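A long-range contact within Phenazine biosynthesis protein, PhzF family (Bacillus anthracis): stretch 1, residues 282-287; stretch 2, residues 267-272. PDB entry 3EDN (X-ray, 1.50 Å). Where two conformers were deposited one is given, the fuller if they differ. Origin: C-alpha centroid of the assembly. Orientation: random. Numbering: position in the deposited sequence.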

# COMPACT_ATOMS: atom_id res chain seq x y z
N GLN A 282 23.29 -6.67 25.54
CA GLN A 282 22.03 -6.18 24.99
C GLN A 282 22.20 -4.69 24.80
O GLN A 282 22.70 -4.00 25.69
CB GLN A 282 20.89 -6.46 25.97
CG GLN A 282 19.58 -5.81 25.59
CD GLN A 282 18.51 -6.04 26.63
OE1 GLN A 282 18.25 -7.18 27.02
NE2 GLN A 282 17.88 -4.96 27.08
N ILE A 283 21.80 -4.19 23.63
CA ILE A 283 21.96 -2.77 23.30
C ILE A 283 20.61 -2.15 23.03
O ILE A 283 19.86 -2.64 22.18
CB ILE A 283 22.88 -2.55 22.07
CG1 ILE A 283 24.28 -3.09 22.34
CG2 ILE A 283 22.92 -1.06 21.67
CD1 ILE A 283 25.03 -2.33 23.43
N ASP A 284 20.29 -1.11 23.79
CA ASP A 284 19.15 -0.24 23.47
C ASP A 284 19.65 1.16 23.15
O ASP A 284 20.68 1.60 23.65
CB ASP A 284 18.20 -0.13 24.67
CG ASP A 284 17.71 -1.50 25.17
OD1 ASP A 284 16.91 -2.15 24.47
OD2 ASP A 284 18.10 -1.91 26.29
N ILE A 285 18.91 1.89 22.35
CA ILE A 285 19.20 3.31 22.22
C ILE A 285 17.94 4.12 22.49
O ILE A 285 16.81 3.61 22.40
CB ILE A 285 19.77 3.68 20.83
CG1 ILE A 285 18.73 3.45 19.72
CG2 ILE A 285 21.05 2.89 20.54
CD1 ILE A 285 18.96 4.28 18.46
N ALA A 286 18.15 5.38 22.86
CA ALA A 286 17.03 6.29 23.07
C ALA A 286 17.40 7.67 22.59
O ALA A 286 18.56 8.08 22.67
CB ALA A 286 16.64 6.34 24.54
N GLY A 287 16.40 8.41 22.13
CA GLY A 287 16.65 9.77 21.74
C GLY A 287 15.41 10.59 21.97
O GLY A 287 14.30 10.05 22.10
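Stretch 2, residues 267-272: RVTVYV

The most distinctive side-chain contact between these neighbouring strands is diagonal: the ring of Y271 leans away from its direct partner, D284, and meets A286 at its edge, with Y271 CE2 3.6 Å from A286 CB. The small methyl of A286 thus packs against an aromatic edge, while D284 CB lies 4.0 Å from Y271 CD2.

Beneath this packing is a textbook antiparallel ladder. Stretch 2 is extended throughout, with phi/psi values in the beta region, and runs against stretch 1 at 157° between N-to-C directions, the axes approaching to 4.6 Å. Register pairs I283 with V272, D284 with Y271, I285 with V270, and A286 with T269. Hydrogen bonding alternates along it, as antiparallel geometry requires. Y271 N donates to D284 O (2.8 Å) and receives D284 N at Y271 O (3.0 Å); T269 N reaches A286 O (2.9 Å), and A286 N reaches T269 O (2.8 Å). The pairs I285-V270 and I283-V272 lack such bonds, but I285 CA approaches T269 O at 3.2 Å in a CA-H...O contact.

Side chains alternate likewise. On the face opposite Y271, aliphatic groups mesh: I283 CD1 lies 3.8 Å from V272 CG2, I283 CG2 4.0 Å from V270 CG1, and I285 CB 3.9 Å from V268 CG1. The backbone bonds match the register, and the diagonal contacts link each residue to one two positions beyond its direct partner, on the same face.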

# COMPACT_ATOMS: atom_id res chain seq x y z
N ARG A 267 22.52 13.88 19.78
CA ARG A 267 22.90 13.03 20.91
C ARG A 267 22.04 11.78 20.90
O ARG A 267 20.84 11.83 20.64
CB ARG A 267 22.76 13.78 22.24
CG ARG A 267 23.85 14.83 22.45
CD ARG A 267 23.88 15.35 23.89
NE ARG A 267 22.66 16.05 24.27
CZ ARG A 267 22.45 17.36 24.08
NH1 ARG A 267 23.38 18.11 23.52
NH2 ARG A 267 21.30 17.91 24.47
N VAL A 268 22.69 10.65 21.15
CA VAL A 268 22.00 9.38 21.29
C VAL A 268 22.39 8.77 22.62
O VAL A 268 23.58 8.69 22.96
CB VAL A 268 22.34 8.41 20.17
CG1 VAL A 268 21.50 7.14 20.30
CG2 VAL A 268 22.11 9.07 18.83
N THR A 269 21.39 8.37 23.41
CA THR A 269 21.67 7.63 24.64
C THR A 269 21.73 6.14 24.34
O THR A 269 20.85 5.59 23.69
CB THR A 269 20.61 7.96 25.71
OG1 THR A 269 20.66 9.37 25.97
CG2 THR A 269 20.90 7.20 27.01
N VAL A 270 22.79 5.49 24.81
CA VAL A 270 22.98 4.06 24.57
C VAL A 270 23.00 3.31 25.89
O VAL A 270 23.76 3.67 26.79
CB VAL A 270 24.26 3.76 23.76
CG1 VAL A 270 24.31 2.27 23.38
CG2 VAL A 270 24.32 4.67 22.52
N TYR A 271 22.15 2.29 25.99
CA TYR A 271 22.08 1.46 27.19
C TYR A 271 22.69 0.10 26.90
O TYR A 271 22.33 -0.56 25.90
CB TYR A 271 20.62 1.26 27.62
CG TYR A 271 19.85 2.54 27.76
CD1 TYR A 271 19.63 3.10 29.01
CD2 TYR A 271 19.36 3.21 26.63
CE1 TYR A 271 18.92 4.30 29.13
CE2 TYR A 271 18.67 4.38 26.75
CZ TYR A 271 18.45 4.92 27.99
OH TYR A 271 17.75 6.11 28.09
N VAL A 272 23.63 -0.32 27.74
CA VAL A 272 24.33 -1.58 27.55
C VAL A 272 24.02 -2.46 28.75
O VAL A 272 24.26 -2.05 29.88
CB VAL A 272 25.84 -1.38 27.45
CG1 VAL A 272 26.52 -2.71 27.11
CG2 VAL A 272 26.17 -0.33 26.41